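Protein induced by osmotic stress (Scheffersomyces stipitis, PDB 5YWN) probably acts as an NADP-dependent carbonyl reductase of the dihydroflavonol-4-reductase subfamily, reducing haloketones asymmetrically to alcohols. Local coordinates at residues A[65-79]-A[109-123]. The protein carries 1 engineered substitution. Sequence-based numbering, arbitrary orientation.
Sequences DEALKKHPEVTIFLH and SIKDVAPQITRVVYT. With NAP (NADP nicotinamide-adenine-dinucleotide phosphate), chain B.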
loop_
_atom_site.group_PDB
_atom_site.type_symbol
_atom_site.label_atom_id
_atom_site.label_comp_id
_atom_site.label_asym_id
_atom_site.label_seq_id
_atom_site.Cartn_x
_atom_site.Cartn_y
_atom_site.Cartn_z
ATOM N N ASP A 65 4.014 21.067 -8.224
ATOM C CA ASP A 65 3.750 21.900 -9.377
ATOM C C ASP A 65 4.840 21.807 -10.419
ATOM O O ASP A 65 4.558 21.595 -11.533
ATOM C CB ASP A 65 3.616 23.356 -8.995
ATOM C CG ASP A 65 2.299 23.689 -8.384
ATOM O OD1 ASP A 65 1.568 22.819 -8.010
ATOM O OD2 ASP A 65 2.001 24.857 -8.270
ATOM N N GLU A 66 6.059 21.932 -10.009
ATOM C CA GLU A 66 7.131 21.900 -10.950
ATOM C C GLU A 66 7.235 20.556 -11.633
ATOM O O GLU A 66 7.359 20.494 -12.794
ATOM C CB GLU A 66 8.419 22.321 -10.306
ATOM C CG GLU A 66 8.603 23.812 -10.257
ATOM C CD GLU A 66 8.748 24.464 -11.633
ATOM O OE1 GLU A 66 8.084 25.454 -11.931
ATOM O OE2 GLU A 66 9.522 23.969 -12.425
ATOM N N ALA A 67 7.134 19.485 -10.881
ATOM C CA ALA A 67 7.250 18.163 -11.423
ATOM C C ALA A 67 6.171 17.902 -12.431
ATOM O O ALA A 67 6.436 17.394 -13.460
ATOM C CB ALA A 67 7.193 17.151 -10.321
ATOM N N LEU A 68 4.958 18.297 -12.131
ATOM C CA LEU A 68 3.884 18.182 -13.077
ATOM C C LEU A 68 4.094 19.029 -14.332
ATOM O O LEU A 68 3.918 18.563 -15.394
ATOM C CB LEU A 68 2.572 18.464 -12.410
ATOM C CG LEU A 68 2.218 17.408 -11.396
ATOM C CD1 LEU A 68 1.114 17.832 -10.492
ATOM C CD2 LEU A 68 1.983 16.042 -12.006
ATOM N N LYS A 69 4.548 20.247 -14.182
ATOM C CA LYS A 69 4.769 21.120 -15.312
ATOM C C LYS A 69 5.793 20.515 -16.240
ATOM O O LYS A 69 5.684 20.641 -17.385
ATOM C CB LYS A 69 5.246 22.495 -14.878
ATOM C CG LYS A 69 4.209 23.443 -14.336
ATOM C CD LYS A 69 4.731 24.864 -14.346
ATOM C CE LYS A 69 5.276 25.298 -13.031
ATOM N NZ LYS A 69 6.648 25.921 -13.040
ATOM N N LYS A 70 6.778 19.848 -15.692
ATOM C CA LYS A 70 7.804 19.166 -16.440
ATOM C C LYS A 70 7.324 17.944 -17.233
ATOM O O LYS A 70 7.985 17.517 -18.102
ATOM C CB LYS A 70 8.969 18.787 -15.544
ATOM C CG LYS A 70 9.803 19.951 -15.054
ATOM C CD LYS A 70 10.903 19.527 -14.097
ATOM C CE LYS A 70 12.062 18.844 -14.807
ATOM N NZ LYS A 70 13.115 18.287 -13.919
ATOM N N HIS A 71 6.185 17.387 -16.874
ATOM C CA HIS A 71 5.734 16.162 -17.477
ATOM C C HIS A 71 4.304 16.234 -17.966
ATOM O O HIS A 71 3.433 15.619 -17.489
ATOM C CB HIS A 71 5.944 15.004 -16.542
ATOM C CG HIS A 71 7.364 14.779 -16.176
ATOM N ND1 HIS A 71 8.202 14.004 -16.918
ATOM C CD2 HIS A 71 8.090 15.221 -15.137
ATOM C CE1 HIS A 71 9.381 13.968 -16.351
ATOM N NE2 HIS A 71 9.343 14.705 -15.273
ATOM N N PRO A 72 4.092 17.015 -19.007
ATOM C CA PRO A 72 2.778 17.212 -19.613
ATOM C C PRO A 72 2.241 15.947 -20.262
ATOM O O PRO A 72 1.102 15.818 -20.520
ATOM C CB PRO A 72 3.004 18.321 -20.633
ATOM C CG PRO A 72 4.442 18.414 -20.815
ATOM C CD PRO A 72 5.092 17.904 -19.586
ATOM N N GLU A 73 3.128 15.021 -20.506
ATOM C CA GLU A 73 2.752 13.730 -21.014
ATOM C C GLU A 73 1.966 12.854 -20.018
ATOM O O GLU A 73 1.337 11.948 -20.405
ATOM C CB GLU A 73 3.944 13.001 -21.615
ATOM C CG GLU A 73 4.876 12.395 -20.597
ATOM C CD GLU A 73 5.907 13.380 -20.073
ATOM O OE1 GLU A 73 5.847 14.534 -20.462
ATOM O OE2 GLU A 73 6.776 12.944 -19.284
ATOM N N VAL A 74 2.061 13.152 -18.743
ATOM C CA VAL A 74 1.390 12.378 -17.720
ATOM C C VAL A 74 -0.117 12.640 -17.750
ATOM O O VAL A 74 -0.537 13.727 -17.737
ATOM C CB VAL A 74 1.965 12.719 -16.338
ATOM C CG1 VAL A 74 1.094 12.186 -15.203
ATOM C CG2 VAL A 74 3.370 12.254 -16.229
ATOM N N THR A 75 -0.900 11.596 -17.850
ATOM C CA THR A 75 -2.334 11.684 -17.732
ATOM C C THR A 75 -2.993 10.895 -16.563
ATOM O O THR A 75 -4.147 10.908 -16.431
ATOM C CB THR A 75 -3.006 11.301 -19.028
ATOM O OG1 THR A 75 -2.819 9.941 -19.255
ATOM C CG2 THR A 75 -2.485 12.113 -20.204
ATOM N N ILE A 76 -2.193 10.176 -15.809
ATOM C CA ILE A 76 -2.581 9.401 -14.639
ATOM C C ILE A 76 -1.697 9.721 -13.428
ATOM O O ILE A 76 -0.521 9.791 -13.553
ATOM C CB ILE A 76 -2.507 7.881 -14.908
ATOM C CG1 ILE A 76 -3.137 7.527 -16.240
ATOM C CG2 ILE A 76 -3.069 7.082 -13.763
ATOM C CD1 ILE A 76 -4.631 7.531 -16.241
ATOM N N PHE A 77 -2.297 9.919 -12.269
ATOM C CA PHE A 77 -1.545 10.143 -11.049
ATOM C C PHE A 77 -1.902 9.119 -9.992
ATOM O O PHE A 77 -3.005 9.046 -9.587
ATOM C CB PHE A 77 -1.740 11.548 -10.525
ATOM C CG PHE A 77 -0.719 11.997 -9.519
ATOM C CD1 PHE A 77 -0.681 11.473 -8.264
ATOM C CD2 PHE A 77 0.213 12.953 -9.850
ATOM C CE1 PHE A 77 0.253 11.894 -7.354
ATOM C CE2 PHE A 77 1.166 13.365 -8.959
ATOM C CZ PHE A 77 1.179 12.844 -7.706
ATOM N N LEU A 78 -0.932 8.366 -9.548
ATOM C CA LEU A 78 -1.101 7.491 -8.423
ATOM C C LEU A 78 -0.358 8.042 -7.203
ATOM O O LEU A 78 0.848 8.034 -7.141
ATOM C CB LEU A 78 -0.667 6.116 -8.788
ATOM C CG LEU A 78 -1.030 5.618 -10.179
ATOM C CD1 LEU A 78 -0.439 4.291 -10.511
ATOM C CD2 LEU A 78 -2.510 5.565 -10.353
ATOM N N HIS A 79 -1.122 8.528 -6.253
ATOM C CA HIS A 79 -0.601 9.046 -5.019
ATOM C C HIS A 79 -0.486 7.963 -3.947
ATOM O O HIS A 79 -1.437 7.593 -3.324
ATOM C CB HIS A 79 -1.471 10.185 -4.539
ATOM C CG HIS A 79 -0.962 10.860 -3.309
ATOM N ND1 HIS A 79 0.364 11.055 -3.067
ATOM C CD2 HIS A 79 -1.610 11.391 -2.256
ATOM C CE1 HIS A 79 0.512 11.681 -1.926
ATOM N NE2 HIS A 79 -0.672 11.901 -1.418
ATOM N N SER A 109 -2.427 20.720 -6.907
ATOM C CA SER A 109 -1.382 20.870 -7.916
ATOM C C SER A 109 -1.842 20.292 -9.247
ATOM O O SER A 109 -1.663 20.899 -10.232
ATOM C CB SER A 109 -0.076 20.220 -7.496
ATOM O OG SER A 109 0.601 20.920 -6.530
ATOM N N ILE A 110 -2.480 19.148 -9.229
ATOM C CA ILE A 110 -2.967 18.507 -10.430
ATOM C C ILE A 110 -3.995 19.404 -11.115
ATOM O O ILE A 110 -3.909 19.633 -12.262
ATOM C CB ILE A 110 -3.553 17.108 -10.146
ATOM C CG1 ILE A 110 -2.458 16.133 -9.779
ATOM C CG2 ILE A 110 -4.329 16.577 -11.311
ATOM C CD1 ILE A 110 -2.901 14.852 -9.166
ATOM N N LYS A 111 -4.921 19.940 -10.356
ATOM C CA LYS A 111 -5.884 20.843 -10.904
ATOM C C LYS A 111 -5.262 22.125 -11.432
ATOM O O LYS A 111 -5.657 22.590 -12.425
ATOM C CB LYS A 111 -6.986 21.140 -9.918
ATOM C CG LYS A 111 -8.033 22.072 -10.445
ATOM C CD LYS A 111 -9.099 22.357 -9.448
ATOM C CE LYS A 111 -10.196 23.169 -10.084
ATOM N NZ LYS A 111 -10.780 24.067 -9.104
ATOM N N ASP A 112 -4.313 22.680 -10.715
ATOM C CA ASP A 112 -3.662 23.878 -11.137
ATOM C C ASP A 112 -2.816 23.728 -12.432
ATOM O O ASP A 112 -2.870 24.539 -13.269
ATOM C CB ASP A 112 -2.747 24.430 -10.044
ATOM C CG ASP A 112 -3.477 24.944 -8.804
ATOM O OD1 ASP A 112 -4.672 25.069 -8.787
ATOM O OD2 ASP A 112 -2.811 25.201 -7.819
ATOM N N VAL A 113 -1.995 22.710 -12.508
ATOM C CA VAL A 113 -1.010 22.579 -13.542
ATOM C C VAL A 113 -1.054 21.323 -14.408
ATOM O O VAL A 113 -0.240 21.150 -15.235
ATOM C CB VAL A 113 0.401 22.770 -12.987
ATOM C CG1 VAL A 113 0.496 24.056 -12.203
ATOM C CG2 VAL A 113 0.836 21.586 -12.173
ATOM N N ALA A 114 -1.980 20.449 -14.140
ATOM C CA ALA A 114 -2.082 19.249 -14.883
ATOM C C ALA A 114 -3.496 18.912 -15.254
ATOM O O ALA A 114 -4.012 17.929 -14.898
ATOM C CB ALA A 114 -1.409 18.140 -14.125
ATOM N N PRO A 115 -4.127 19.757 -16.035
ATOM C CA PRO A 115 -5.508 19.559 -16.471
ATOM C C PRO A 115 -5.735 18.354 -17.359
ATOM O O PRO A 115 -6.813 17.904 -17.488
ATOM C CB PRO A 115 -5.832 20.845 -17.233
ATOM C CG PRO A 115 -4.558 21.425 -17.554
ATOM C CD PRO A 115 -3.563 20.978 -16.581
ATOM N N GLN A 116 -4.685 17.892 -17.977
ATOM C CA GLN A 116 -4.695 16.721 -18.789
ATOM C C GLN A 116 -4.908 15.427 -18.011
ATOM O O GLN A 116 -5.231 14.465 -18.586
ATOM C CB GLN A 116 -3.438 16.647 -19.628
ATOM C CG GLN A 116 -2.242 16.048 -18.963
ATOM C CD GLN A 116 -1.501 17.020 -18.129
ATOM O OE1 GLN A 116 -1.923 18.108 -17.934
ATOM N NE2 GLN A 116 -0.408 16.602 -17.624
ATOM N N ILE A 117 -4.702 15.440 -16.715
ATOM C CA ILE A 117 -4.843 14.225 -15.946
ATOM C C ILE A 117 -6.311 13.879 -15.776
ATOM O O ILE A 117 -7.050 14.595 -15.245
ATOM C CB ILE A 117 -4.119 14.287 -14.604
ATOM C CG1 ILE A 117 -2.637 14.418 -14.795
ATOM C CG2 ILE A 117 -4.358 13.012 -13.816
ATOM C CD1 ILE A 117 -1.824 14.546 -13.551
ATOM N N THR A 118 -6.674 12.798 -16.415
ATOM C CA THR A 118 -7.930 12.101 -16.362
ATOM C C THR A 118 -8.297 11.244 -15.105
ATOM O O THR A 118 -9.413 11.067 -14.789
ATOM C CB THR A 118 -8.111 11.288 -17.637
ATOM O OG1 THR A 118 -7.211 10.211 -17.610
ATOM C CG2 THR A 118 -7.812 12.124 -18.838
ATOM N N ARG A 119 -7.297 10.613 -14.540
ATOM C CA ARG A 119 -7.488 9.707 -13.435
ATOM C C ARG A 119 -6.473 9.911 -12.318
ATOM O O ARG A 119 -5.343 10.106 -12.566
ATOM C CB ARG A 119 -7.538 8.256 -13.880
ATOM C CG ARG A 119 -8.607 7.922 -14.875
ATOM C CD ARG A 119 -9.956 7.798 -14.231
ATOM N NE ARG A 119 -10.138 6.519 -13.636
ATOM C CZ ARG A 119 -10.702 5.501 -14.234
ATOM N NH1 ARG A 119 -11.176 5.642 -15.419
ATOM N NH2 ARG A 119 -10.783 4.363 -13.639
ATOM N N VAL A 120 -6.964 9.885 -11.104
ATOM C CA VAL A 120 -6.186 9.881 -9.917
ATOM C C VAL A 120 -6.610 8.718 -9.001
ATOM O O VAL A 120 -7.779 8.478 -8.806
ATOM C CB VAL A 120 -6.286 11.193 -9.171
ATOM C CG1 VAL A 120 -5.596 11.112 -7.830
ATOM C CG2 VAL A 120 -5.843 12.375 -10.014
ATOM N N VAL A 121 -5.621 8.026 -8.480
ATOM C CA VAL A 121 -5.837 6.962 -7.540
ATOM C C VAL A 121 -5.112 7.294 -6.260
ATOM O O VAL A 121 -3.943 7.542 -6.261
ATOM C CB VAL A 121 -5.346 5.598 -8.043
ATOM C CG1 VAL A 121 -5.684 4.499 -7.089
ATOM C CG2 VAL A 121 -5.775 5.302 -9.422
ATOM N N TYR A 122 -5.833 7.281 -5.170
ATOM C CA TYR A 122 -5.229 7.475 -3.900
ATOM C C TYR A 122 -5.072 6.143 -3.169
ATOM O O TYR A 122 -5.989 5.417 -3.048
ATOM C CB TYR A 122 -6.034 8.438 -3.062
ATOM C CG TYR A 122 -5.512 8.580 -1.685
ATOM C CD1 TYR A 122 -4.294 9.154 -1.464
ATOM C CD2 TYR A 122 -6.189 8.077 -0.619
ATOM C CE1 TYR A 122 -3.783 9.279 -0.227
ATOM C CE2 TYR A 122 -5.692 8.189 0.629
ATOM C CZ TYR A 122 -4.470 8.780 0.808
ATOM O OH TYR A 122 -3.943 8.879 1.997
ATOM N N THR A 123 -3.884 5.872 -2.684
ATOM C CA THR A 123 -3.629 4.673 -1.932
ATOM C C THR A 123 -4.033 4.917 -0.448
ATOM O O THR A 123 -3.359 5.518 0.278
ATOM C CB THR A 123 -2.163 4.178 -1.992
ATOM O OG1 THR A 123 -1.677 4.114 -3.303
ATOM C CG2 THR A 123 -2.008 2.828 -1.299
HETATM P PA NAP B . 6.712 2.131 2.677
HETATM O O1A NAP B . 7.308 0.908 2.022
HETATM O O2A NAP B . 7.427 2.792 3.830
HETATM O O5B NAP B . 6.461 3.240 1.537
HETATM C C5B NAP B . 6.335 4.618 1.883
HETATM C C4B NAP B . 7.025 5.478 0.832
HETATM O O4B NAP B . 6.484 6.803 0.851
HETATM C C3B NAP B . 8.520 5.582 1.088
HETATM O O3B NAP B . 9.262 5.038 -0.009
HETATM C C2B NAP B . 8.822 7.058 1.260
HETATM O O2B NAP B . 9.760 7.500 0.283
HETATM C C1B NAP B . 7.495 7.784 1.101
HETATM N N9A NAP B . 7.176 8.540 2.338
HETATM C C8A NAP B . 6.922 7.998 3.545
HETATM N N7A NAP B . 6.668 8.969 4.461
HETATM C C5A NAP B . 6.758 10.158 3.838
HETATM C C6A NAP B . 6.607 11.581 4.219
HETATM N N6A NAP B . 6.299 11.937 5.489
HETATM N N1A NAP B . 6.787 12.511 3.256
HETATM C C2A NAP B . 7.094 12.180 1.986
HETATM N N3A NAP B . 7.245 10.907 1.579
HETATM C C4A NAP B . 7.094 9.870 2.437
HETATM O O3 NAP B . 5.216 1.770 3.151
HETATM P PN NAP B . 4.327 0.716 2.320
HETATM O O1N NAP B . 4.017 -0.455 3.222
HETATM O O2N NAP B . 4.995 0.483 0.985
HETATM O O5D NAP B . 2.962 1.530 2.065
HETATM C C5D NAP B . 2.688 2.100 0.786
HETATM C C4D NAP B . 1.365 2.856 0.829
HETATM O O4D NAP B . 0.270 1.935 0.845
HETATM C C3D NAP B . 1.256 3.731 2.069
HETATM O O3D NAP B . 1.176 5.113 1.708
HETATM C C2D NAP B . -0.003 3.291 2.790
HETATM O O2D NAP B . -0.916 4.384 2.931
HETATM C C1D NAP B . -0.613 2.184 1.943
HETATM N N1N NAP B . -0.787 0.971 2.748
HETATM C C2N NAP B . 0.190 0.055 2.787
HETATM C C3N NAP B . 0.046 -1.102 3.545
HETATM C C7N NAP B . 1.144 -2.123 3.582
HETATM O O7N NAP B . 1.117 -2.999 4.431
HETATM N N7N NAP B . 2.125 -2.045 2.684
HETATM C C4N NAP B . -1.122 -1.304 4.264
HETATM C C5N NAP B . -2.119 -0.341 4.208
HETATM C C6N NAP B . -1.924 0.798 3.435
HETATM P P2B NAP B . 11.340 7.451 0.587
HETATM O O1X NAP B . 11.911 8.545 -0.284
HETATM O O2X NAP B . 11.434 7.721 2.069
HETATM O O3X NAP B . 11.746 6.055 0.180
HETATM O O HOH W 1 -0.719 23.989 -6.457
HETATM O O HOH W 2 -0.236 26.614 -8.923
HETATM O O HOH W 3 1.390 18.916 -16.534
#
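Phe77 N donates to Arg119 O and Phe77 O accepts from Val121 N at 3.0 Å, the latter with an N-H...O angle of 166°. His79 repeats the pattern with Val121 O and Thr123 N, which makes 74-79 and 119-123 neighbouring parallel strands of the Rossmann sheet, joined through helix 91-113 in a beta-alpha-beta crossover. Apolar side chains pack both faces. On one, Leu78 CD2 presses tightly on Val121 CG2 at 3.4 Å, under the usual carbon-carbon contact distance. On the other, Phe77 CG lies anti to its own backbone N (chi1 -163°), which swings the ring under the helix, and Ile110 CD1 sits over the ring face, 4.0 Å from its centroid. Leu68 CB meets Val113 CG2 at 3.6 Å, carrying the apolar layer between the helices.

The solvent side, at the ends of the helices, is polar and watered. Ser109 OG donates to Asp65 OD1 at 2.6 Å, while one water bridges Asp65 OD2 and Asp112 OD2. Gln116, bent at chi2 (-83°), turns NE2 back to Val74 O at 2.9 Å and to a water shared with Leu68 O and Val113 O. A leucine here would probably leave Val74 O and the water without the N-H groups that reach them. Apolar contacts and backbone bonds thus fix the strand pair whose end at Thr123 touches the NADP ribose, whereas Asp65, Ser109, Asp112 and Gln116 add a watered polar edge to an apolar helix contact.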